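Local coordinates for avirulence protein (Pseudomonas syringae, PDB 4B6X), which acts as a type III secreted effector that activates plant immunity, probably by being recognised in the host, its processed C-terminal domain being a two-helix hairpin, at residues E32-Q35 with L36-N39; V38-L41 with T42-L45; T60-Q63 with L64-R68; F78-L81 with R82-R86. All coordinates share one frame; numbering follows the deposited sequence.

Contact 1 (E32-Q35 with L36-N39); sequences EDKQ and LMVN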
loop_
_atom_site.group_PDB
_atom_site.type_symbol
_atom_site.label_atom_id
_atom_site.label_comp_id
_atom_site.label_asym_id
_atom_site.label_seq_id
_atom_site.Cartn_x
_atom_site.Cartn_y
_atom_site.Cartn_z
ATOM N N GLU A 32 0.134 3.075 -6.471
ATOM C CA GLU A 32 0.278 4.444 -5.965
ATOM C C GLU A 32 -0.934 4.899 -5.080
ATOM O O GLU A 32 -0.750 5.584 -4.072
ATOM C CB GLU A 32 0.467 5.430 -7.111
ATOM C CG GLU A 32 1.807 5.290 -7.911
ATOM C CD GLU A 32 3.066 5.499 -7.043
ATOM O OE1 GLU A 32 3.531 4.491 -6.406
ATOM O OE2 GLU A 32 3.548 6.671 -6.977
ATOM N N ASP A 33 -2.152 4.523 -5.477
ATOM C CA ASP A 33 -3.355 4.848 -4.697
ATOM C C ASP A 33 -3.252 4.167 -3.324
ATOM O O ASP A 33 -3.573 4.767 -2.303
ATOM C CB ASP A 33 -4.655 4.387 -5.382
ATOM C CG ASP A 33 -4.913 5.047 -6.714
ATOM O OD1 ASP A 33 -4.372 6.117 -7.029
ATOM O OD2 ASP A 33 -5.711 4.476 -7.485
ATOM N N LYS A 34 -2.772 2.929 -3.310
ATOM C CA LYS A 34 -2.640 2.164 -2.090
ATOM C C LYS A 34 -1.497 2.635 -1.192
ATOM O O LYS A 34 -1.654 2.617 0.035
ATOM C CB LYS A 34 -2.534 0.657 -2.376
ATOM C CG LYS A 34 -2.576 -0.207 -1.082
ATOM C CD LYS A 34 -3.499 -1.448 -0.967
ATOM C CE LYS A 34 -4.625 -1.649 -1.925
ATOM N NZ LYS A 34 -5.956 -1.754 -1.297
ATOM N N GLN A 35 -0.373 3.075 -1.783
ATOM C CA GLN A 35 0.705 3.711 -1.027
ATOM C C GLN A 35 0.217 5.007 -0.367
ATOM O O GLN A 35 0.539 5.253 0.782
ATOM C CB GLN A 35 1.906 4.019 -1.941
ATOM C CG GLN A 35 3.194 4.516 -1.208
ATOM C CD GLN A 35 3.817 3.467 -0.260
ATOM O OE1 GLN A 35 4.474 2.536 -0.721
ATOM N NE2 GLN A 35 3.618 3.632 1.076
ATOM N N LEU A 36 -0.535 5.837 -1.093
ATOM C CA LEU A 36 -1.187 6.989 -0.480
ATOM C C LEU A 36 -2.055 6.595 0.746
ATOM O O LEU A 36 -1.948 7.213 1.805
ATOM C CB LEU A 36 -2.013 7.762 -1.507
ATOM C CG LEU A 36 -2.670 9.076 -1.046
ATOM C CD1 LEU A 36 -1.619 10.154 -0.580
ATOM C CD2 LEU A 36 -3.576 9.651 -2.202
ATOM N N MET A 37 -2.895 5.564 0.625
ATOM C CA MET A 37 -3.706 5.161 1.754
ATOM C C MET A 37 -2.821 4.710 2.918
ATOM O O MET A 37 -3.064 5.079 4.098
ATOM C CB MET A 37 -4.690 4.050 1.413
ATOM C CG MET A 37 -5.970 4.473 0.660
ATOM S SD MET A 37 -7.344 3.201 0.801
ATOM C CE MET A 37 -6.349 1.756 1.351
ATOM N N VAL A 38 -1.785 3.947 2.617
ATOM C CA VAL A 38 -0.859 3.484 3.665
ATOM C C VAL A 38 -0.223 4.635 4.401
ATOM O O VAL A 38 -0.112 4.631 5.638
ATOM C CB VAL A 38 0.240 2.567 3.100
ATOM C CG1 VAL A 38 1.482 2.543 4.027
ATOM C CG2 VAL A 38 -0.336 1.145 2.826
ATOM N N ASN A 39 0.176 5.649 3.650
ATOM C CA ASN A 39 0.759 6.825 4.237
ATOM C C ASN A 39 -0.234 7.638 5.098
ATOM O O ASN A 39 0.126 8.156 6.163
ATOM C CB ASN A 39 1.327 7.717 3.125
ATOM C CG ASN A 39 2.533 7.109 2.406
ATOM O OD1 ASN A 39 3.021 6.032 2.746
ATOM N ND2 ASN A 39 2.998 7.798 1.381
#
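Gln35 points the NE2 end of its carboxamide at OD1 of Asn39, one helical turn further on; the two side chains cross with their amide planes 35° apart. The contact is polar: NE2 of Gln35 donates to OD1 of Asn39 at 3.0 Å. The bond is moderately bent, with an N-H...O angle of 145°, and the donor sits above the plane of the Asn39 carbonyl instead of on a lone pair. A bend in the glutamine makes this possible. Its CG is turned away from the backbone N, but chi2 of 64° swings the amide back toward the next turn. Asn39 cooperates by keeping its own CG beside its backbone N, which places the amide carbon CG 3.2 Å from the main-chain O of Gln35. That carbonyl is occupied as well, accepting from Asn39 N at 2.9 Å, and the same i to i+4 pattern joins Leu36 N to Glu32 O, Met37 N to Asp33 O and Val38 N to Lys34 O. Alongside the amides, CG1 of Val38 approaches Gln35 NE2 to 3.8 Å, while the other branch, CG2, rests 3.4 Å from the backbone O of Lys34. Side chains of Lys34, Gln35 and Val38 also touch helix 54-89, at Asp70 and Leu74, Leu71, and Ala67 respectively. Asp33 turns to Gln29 for its hydrogen bond. Two residues on one helix are thus linked twice, once through the backbone and once through their amides, and the second bond probably limits rotation of the Gln35 amide while giving a surface acceptor a partner.

Contact 2 (V38-L41 with T42-L45); sequences VNNL and TDEL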
loop_
_atom_site.group_PDB
_atom_site.type_symbol
_atom_site.label_atom_id
_atom_site.label_comp_id
_atom_site.label_asym_id
_atom_site.label_seq_id
_atom_site.Cartn_x
_atom_site.Cartn_y
_atom_site.Cartn_z
ATOM N N VAL A 38 -1.785 3.947 2.617
ATOM C CA VAL A 38 -0.859 3.484 3.665
ATOM C C VAL A 38 -0.223 4.635 4.401
ATOM O O VAL A 38 -0.112 4.631 5.638
ATOM C CB VAL A 38 0.240 2.567 3.100
ATOM C CG1 VAL A 38 1.482 2.543 4.027
ATOM C CG2 VAL A 38 -0.336 1.145 2.826
ATOM N N ASN A 39 0.176 5.649 3.650
ATOM C CA ASN A 39 0.759 6.825 4.237
ATOM C C ASN A 39 -0.234 7.638 5.098
ATOM O O ASN A 39 0.126 8.156 6.163
ATOM C CB ASN A 39 1.327 7.717 3.125
ATOM C CG ASN A 39 2.533 7.109 2.406
ATOM O OD1 ASN A 39 3.021 6.032 2.746
ATOM N ND2 ASN A 39 2.998 7.798 1.381
ATOM N N ASN A 40 -1.469 7.812 4.627
ATOM C CA ASN A 40 -2.460 8.558 5.398
ATOM C C ASN A 40 -2.786 7.841 6.708
ATOM O O ASN A 40 -2.831 8.446 7.771
ATOM C CB ASN A 40 -3.728 8.798 4.570
ATOM C CG ASN A 40 -3.509 9.813 3.441
ATOM O OD1 ASN A 40 -2.663 10.693 3.546
ATOM N ND2 ASN A 40 -4.249 9.668 2.343
ATOM N N LEU A 41 -2.934 6.528 6.636
ATOM C CA LEU A 41 -3.195 5.741 7.804
ATOM C C LEU A 41 -2.016 5.752 8.752
ATOM O O LEU A 41 -2.220 5.724 9.956
ATOM C CB LEU A 41 -3.561 4.304 7.413
ATOM C CG LEU A 41 -4.910 4.102 6.721
ATOM C CD1 LEU A 41 -4.963 2.744 5.949
ATOM C CD2 LEU A 41 -6.033 4.153 7.800
ATOM N N THR A 42 -0.790 5.838 8.241
ATOM C CA THR A 42 0.364 5.914 9.115
ATOM C C THR A 42 0.376 7.248 9.886
ATOM O O THR A 42 0.636 7.266 11.097
ATOM C CB THR A 42 1.688 5.720 8.383
ATOM O OG1 THR A 42 1.666 4.485 7.666
ATOM C CG2 THR A 42 2.841 5.692 9.390
ATOM N N ASP A 43 0.067 8.348 9.193
ATOM C CA ASP A 43 -0.180 9.646 9.816
ATOM C C ASP A 43 -1.206 9.553 10.951
ATOM O O ASP A 43 -0.987 10.046 12.052
ATOM C CB ASP A 43 -0.749 10.643 8.788
ATOM C CG ASP A 43 0.315 11.316 7.927
ATOM O OD1 ASP A 43 1.520 11.180 8.210
ATOM O OD2 ASP A 43 -0.068 12.003 6.948
ATOM N N GLU A 44 -2.346 8.951 10.663
ATOM C CA GLU A 44 -3.440 8.864 11.630
ATOM C C GLU A 44 -3.064 8.024 12.847
ATOM O O GLU A 44 -3.359 8.392 13.971
ATOM C CB GLU A 44 -4.709 8.337 10.946
ATOM C CG GLU A 44 -5.250 9.378 9.966
ATOM C CD GLU A 44 -6.114 8.807 8.836
ATOM O OE1 GLU A 44 -6.428 7.609 8.861
ATOM O OE2 GLU A 44 -6.473 9.588 7.910
ATOM N N LEU A 45 -2.375 6.926 12.621
ATOM C CA LEU A 45 -1.855 6.117 13.731
ATOM C C LEU A 45 -0.914 6.879 14.643
ATOM O O LEU A 45 -1.042 6.827 15.880
ATOM C CB LEU A 45 -1.158 4.841 13.211
ATOM C CG LEU A 45 -0.526 3.877 14.249
ATOM C CD1 LEU A 45 -1.568 3.492 15.248
ATOM C CD2 LEU A 45 0.122 2.646 13.557
#
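Thr42 folds its hydroxyl back onto the preceding turn, where OG1 donates to the backbone O of Val38 at 2.7 Å. The same oxygen also accepts from Thr42 N at 2.9 Å, and the two donors reach it from opposite faces of the carbonyl plane, so a single threonine grips one acceptor twice. The first torsion explains the two-pronged grip: with chi1 at -55°, OG1 stands beside its own backbone N and points back toward the preceding turn, at Val38 O. CG1 of Val38 runs alongside, 4.1 Å from the hydroxyl of Thr42. This is the compact part of the contact, a hydroxyl-to-carbonyl bond of the i to i-4 kind familiar from threonines within helices. The side occupied by Asn39, Asp43 and Glu44 is exposed and more loosely organised. There chi1 of -83° and -69° turns Asp43 and Glu44 back along the helix surface, Glu44 extended beyond CG. Their carboxyl groups lie acceptor beside acceptor: CG of Asp43 is 3.6 Å from Asn39 O, and CD of Glu44 is 3.5 Å from Asn40 O. Glu44 also crosses Leu41, its OE1 approaching Leu41 CD2 at 3.6 Å, a carboxylate oxygen against a methyl group. Beneath these side chains the backbone amides of Asp43, Glu44 and Leu45 bond to the carbonyl oxygens of Asn39, Asn40 and Leu41, in that order. The segments belong to helix 25-50, whose inward side meets helix 54-89, with Thr42 against Leu64, and Leu45 against both Thr60 and Leu64, while Asp43 points away from that partner and Glu44 lies on the flank.

Contact 3 (T60-Q63 with L64-R68); sequences TSQQ and LRHAR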
loop_
_atom_site.group_PDB
_atom_site.type_symbol
_atom_site.label_atom_id
_atom_site.label_comp_id
_atom_site.label_asym_id
_atom_site.label_seq_id
_atom_site.Cartn_x
_atom_site.Cartn_y
_atom_site.Cartn_z
ATOM N N THR A 60 -6.970 2.260 13.667
ATOM C CA THR A 60 -6.143 2.690 12.566
ATOM C C THR A 60 -5.050 1.682 12.281
ATOM O O THR A 60 -4.765 1.381 11.126
ATOM C CB THR A 60 -5.553 4.084 12.875
ATOM O OG1 THR A 60 -6.633 5.035 12.926
ATOM C CG2 THR A 60 -4.564 4.529 11.809
ATOM N N SER A 61 -4.455 1.126 13.326
ATOM C CA SER A 61 -3.469 0.100 13.131
ATOM C C SER A 61 -4.012 -1.162 12.453
ATOM O O SER A 61 -3.306 -1.772 11.643
ATOM C CB SER A 61 -2.798 -0.264 14.443
ATOM O OG SER A 61 -1.678 -1.092 14.189
ATOM N N GLN A 62 -5.220 -1.588 12.809
ATOM C CA GLN A 62 -5.828 -2.719 12.156
ATOM C C GLN A 62 -5.947 -2.469 10.624
ATOM O O GLN A 62 -5.550 -3.319 9.789
ATOM C CB GLN A 62 -7.174 -2.987 12.783
ATOM C CG GLN A 62 -7.980 -4.048 12.085
ATOM C CD GLN A 62 -9.192 -4.411 12.844
ATOM O OE1 GLN A 62 -9.945 -3.529 13.276
ATOM N NE2 GLN A 62 -9.401 -5.712 13.047
ATOM N N GLN A 63 -6.444 -1.301 10.268
ATOM C CA GLN A 63 -6.549 -0.907 8.854
ATOM C C GLN A 63 -5.226 -0.761 8.104
ATOM O O GLN A 63 -5.128 -1.149 6.939
ATOM C CB GLN A 63 -7.228 0.440 8.732
ATOM C CG GLN A 63 -8.676 0.328 8.606
ATOM C CD GLN A 63 -9.182 -0.410 7.370
ATOM O OE1 GLN A 63 -9.371 -1.610 7.405
ATOM N NE2 GLN A 63 -9.495 0.337 6.308
ATOM N N LEU A 64 -4.264 -0.137 8.771
ATOM C CA LEU A 64 -2.919 -0.006 8.259
ATOM C C LEU A 64 -2.297 -1.364 7.932
ATOM O O LEU A 64 -1.644 -1.522 6.913
ATOM C CB LEU A 64 -2.052 0.759 9.241
ATOM C CG LEU A 64 -0.614 1.032 8.857
ATOM C CD1 LEU A 64 -0.554 1.710 7.487
ATOM C CD2 LEU A 64 0.019 1.905 9.945
ATOM N N ARG A 65 -2.502 -2.362 8.769
ATOM C CA ARG A 65 -1.946 -3.643 8.463
ATOM C C ARG A 65 -2.636 -4.285 7.272
ATOM O O ARG A 65 -1.973 -4.966 6.495
ATOM C CB ARG A 65 -2.006 -4.571 9.642
ATOM C CG ARG A 65 -1.257 -5.856 9.355
ATOM C CD ARG A 65 -1.137 -6.710 10.570
ATOM N NE ARG A 65 0.073 -6.480 11.368
ATOM C CZ ARG A 65 0.113 -6.229 12.676
ATOM N NH1 ARG A 65 -1.005 -6.110 13.404
ATOM N NH2 ARG A 65 1.297 -6.099 13.265
ATOM N N HIS A 66 -3.950 -4.125 7.157
ATOM C CA HIS A 66 -4.654 -4.636 5.979
ATOM C C HIS A 66 -4.037 -4.038 4.713
ATOM O O HIS A 66 -3.704 -4.741 3.782
ATOM C CB HIS A 66 -6.126 -4.246 5.997
ATOM C CG HIS A 66 -6.958 -4.920 7.037
ATOM N ND1 HIS A 66 -6.942 -6.282 7.245
ATOM C CD2 HIS A 66 -7.957 -4.438 7.812
ATOM C CE1 HIS A 66 -7.863 -6.603 8.140
ATOM N NE2 HIS A 66 -8.479 -5.499 8.519
ATOM N N ALA A 67 -3.860 -2.725 4.724
ATOM C CA ALA A 67 -3.370 -1.982 3.576
ATOM C C ALA A 67 -1.905 -2.291 3.211
ATOM O O ALA A 67 -1.554 -2.382 2.015
ATOM C CB ALA A 67 -3.603 -0.450 3.796
ATOM N N ARG A 68 -1.048 -2.447 4.220
ATOM C CA ARG A 68 0.338 -2.792 3.993
ATOM C C ARG A 68 0.474 -4.216 3.390
ATOM O O ARG A 68 1.334 -4.432 2.530
ATOM C CB ARG A 68 1.159 -2.648 5.269
ATOM C CG ARG A 68 1.341 -1.198 5.714
ATOM C CD ARG A 68 2.140 -1.104 7.005
ATOM N NE ARG A 68 3.485 -1.605 6.773
ATOM C CZ ARG A 68 4.166 -2.421 7.564
ATOM N NH1 ARG A 68 3.660 -2.882 8.697
ATOM N NH2 ARG A 68 5.372 -2.813 7.181
#
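His66 receives two oxygen atoms from the preceding turn, and both approach the ring carbon CD2 rather than a ring nitrogen. OE1 of Gln63 comes to the ring edge, near its plane, and lies 3.2 Å from His66 CD2, the carbon between CG and NE2. The backbone O of Gln62 instead stands over one face, 3.3 Å from His66 CD2. The Gln63 amide is steeply inclined to the imidazole, at 69°, whereas that of Gln62 is nearly parallel to it, at 12°, and Gln62 CG runs beside the ring 3.9 Å from His66 NE2. Bending of Gln63 at chi2 (-62°) brings its OE1 to the ring. The face-side oxygen has its proper donor in the backbone: His66 N bonds to Gln62 O at 3.2 Å. Main-chain pairing accounts for the other acceptors too. Leu64 N meets Thr60 O at 2.8 Å, nearly along the C=O axis, Arg65 N bonds to Ser61 O, and Ala67 N to Gln63 O. The Thr60 hydroxyl is satisfied by OE2 of Glu56, one turn earlier. While His66 and both glutamines are exposed, on the outer side and flank of helix 54-89, Thr60, Leu64 and Ala67 are buried on the inner side against helix 25-50, where Thr60 packs on Leu45, Leu64 on both Thr42 and Leu45, and Ala67 on Val38.

Contact 4 (F78-L81 with R82-R86); sequences FAVL and RNEDR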
loop_
_atom_site.group_PDB
_atom_site.type_symbol
_atom_site.label_atom_id
_atom_site.label_comp_id
_atom_site.label_asym_id
_atom_site.label_seq_id
_atom_site.Cartn_x
_atom_site.Cartn_y
_atom_site.Cartn_z
ATOM N N PHE A 78 2.983 -6.727 -9.787
ATOM C CA PHE A 78 3.423 -5.769 -10.762
ATOM C C PHE A 78 4.859 -6.028 -11.207
ATOM O O PHE A 78 5.215 -5.847 -12.374
ATOM C CB PHE A 78 3.327 -4.369 -10.207
ATOM C CG PHE A 78 3.773 -3.329 -11.183
ATOM C CD1 PHE A 78 3.035 -3.095 -12.333
ATOM C CD2 PHE A 78 4.956 -2.624 -10.974
ATOM C CE1 PHE A 78 3.455 -2.132 -13.277
ATOM C CE2 PHE A 78 5.375 -1.654 -11.876
ATOM C CZ PHE A 78 4.627 -1.415 -13.047
ATOM N N ALA A 79 5.696 -6.427 -10.271
ATOM C CA ALA A 79 7.072 -6.773 -10.596
ATOM C C ALA A 79 7.102 -7.945 -11.580
ATOM O O ALA A 79 7.896 -7.941 -12.492
ATOM C CB ALA A 79 7.900 -7.086 -9.329
ATOM N N VAL A 80 6.242 -8.942 -11.403
ATOM C CA VAL A 80 6.200 -10.060 -12.352
ATOM C C VAL A 80 5.883 -9.540 -13.744
ATOM O O VAL A 80 6.562 -9.831 -14.737
ATOM C CB VAL A 80 5.167 -11.140 -11.973
ATOM C CG1 VAL A 80 4.983 -12.105 -13.154
ATOM C CG2 VAL A 80 5.671 -11.906 -10.747
ATOM N N LEU A 81 4.853 -8.736 -13.789
ATOM C CA LEU A 81 4.365 -8.192 -15.029
ATOM C C LEU A 81 5.401 -7.304 -15.729
ATOM O O LEU A 81 5.607 -7.401 -16.942
ATOM C CB LEU A 81 3.114 -7.434 -14.676
ATOM C CG LEU A 81 2.129 -6.985 -15.686
ATOM C CD1 LEU A 81 0.694 -6.916 -14.996
ATOM C CD2 LEU A 81 2.704 -5.660 -16.139
ATOM N N ARG A 82 6.088 -6.484 -14.964
ATOM C CA ARG A 82 7.093 -5.584 -15.533
ATOM C C ARG A 82 8.310 -6.383 -15.998
ATOM O O ARG A 82 8.831 -6.106 -17.035
ATOM C CB ARG A 82 7.489 -4.552 -14.498
ATOM C CG ARG A 82 8.613 -3.637 -14.824
ATOM C CD ARG A 82 9.007 -2.961 -13.501
ATOM N NE ARG A 82 9.937 -1.843 -13.640
ATOM C CZ ARG A 82 10.213 -0.984 -12.648
ATOM N NH1 ARG A 82 9.614 -1.109 -11.452
ATOM N NH2 ARG A 82 11.087 0.010 -12.850
ATOM N N ASN A 83 8.757 -7.376 -15.238
ATOM C CA ASN A 83 9.870 -8.209 -15.694
ATOM C C ASN A 83 9.531 -8.975 -16.977
ATOM O O ASN A 83 10.353 -9.081 -17.875
ATOM C CB ASN A 83 10.338 -9.155 -14.592
ATOM C CG ASN A 83 11.139 -8.445 -13.522
ATOM O OD1 ASN A 83 11.697 -7.363 -13.753
ATOM N ND2 ASN A 83 11.232 -9.057 -12.358
ATOM N N GLU A 84 8.305 -9.482 -17.086
ATOM C CA GLU A 84 7.888 -10.209 -18.294
ATOM C C GLU A 84 7.759 -9.279 -19.505
ATOM O O GLU A 84 8.224 -9.595 -20.574
ATOM C CB GLU A 84 6.589 -11.014 -18.043
ATOM C CG GLU A 84 6.860 -12.191 -17.143
ATOM C CD GLU A 84 5.659 -13.119 -16.864
ATOM O OE1 GLU A 84 4.494 -12.713 -17.074
ATOM O OE2 GLU A 84 5.922 -14.293 -16.425
ATOM N N ASP A 85 7.155 -8.111 -19.309
ATOM C CA ASP A 85 7.104 -7.059 -20.318
ATOM C C ASP A 85 8.486 -6.686 -20.850
ATOM O O ASP A 85 8.658 -6.551 -22.078
ATOM C CB ASP A 85 6.411 -5.842 -19.724
ATOM C CG ASP A 85 6.027 -4.794 -20.764
ATOM O OD1 ASP A 85 5.414 -5.108 -21.819
ATOM O OD2 ASP A 85 6.344 -3.623 -20.508
ATOM N N ARG A 86 9.472 -6.536 -19.953
ATOM C CA ARG A 86 10.840 -6.208 -20.374
ATOM C C ARG A 86 11.465 -7.325 -21.229
ATOM O O ARG A 86 12.125 -7.063 -22.240
ATOM C CB ARG A 86 11.719 -5.904 -19.154
ATOM C CG ARG A 86 11.467 -4.513 -18.561
ATOM C CD ARG A 86 12.565 -4.079 -17.619
ATOM N NE ARG A 86 12.212 -4.241 -16.212
ATOM C CZ ARG A 86 12.773 -5.132 -15.395
ATOM N NH1 ARG A 86 13.703 -5.958 -15.849
ATOM N NH2 ARG A 86 12.397 -5.199 -14.122
HETATM O O HOH W 1 10.361 -5.873 -11.872
#
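Phe78 and Arg82 meet one turn apart near the C-terminal end of an antiparallel helical hairpin, consistent with the coiled coil predicted for this region. CB of Arg82 lies over one face of the phenyl ring, and CD of Arg82 comes within 4.2 Å of Phe78 CE2, which makes the aliphatic part of the arginine the part that touches. The chains cross at a slant, with ring and guanidinium planes 49° apart. The arginine's shape follows from an extended chain: CG is turned away from the backbone N (chi1 173°), and the rest runs straight out to NE. A second pair, Val80 and Glu84, lies side by side, the methyl CG1 of Val80 standing 3.9 Å from the carboxylate carbon CD of Glu84.

What sets the spacing of these side chains is the backbone. Arg82 N bonds to Phe78 O at 2.8 Å, and Glu84 N to Val80 O at 2.9 Å, so each side-chain pair stands directly on its own main-chain link. Ala79 O takes the amide of Asn83 and also a water, 3.3 Å away, that bridges to Asn83 OD1 at 2.7 Å; this bridge is less certain, because Asn83 has two conformers.

Further out, Phe78 packs on Leu27, Arg28 and Ile31 of helix 25-50, which sets the ring against the partner helix. Asp85 OD2 has a weak hydrogen bond to Ala23 N, before the first helix, and Asp85 O accepts from Asn89 ND2. Leu81 O binds Asp85 N at 2.9 Å, with the CB of Asp85 only 3.3 Å from that same oxygen.

In the fold
From the N terminus, contact 1 and then contact 2 run along helix 25-50, sharing Val38 and Asn39. After the turn between the helices, contacts 3 and 4 follow on helix 54-89. Each joins adjoining turns of one helix, so none closes a long loop and none encloses another. The hairpin brings the early contacts back against contact 3: Val38 CG2 lies 3.8 Å from Ala67 CB, and Leu41 O is 3.2 Å from Thr60 CG2. Contact 4 sits apart, its centre about 27 Å from that of contact 3 and on the opposite side of the chain's centre, where Phe78 reaches the early turns of helix 25-50.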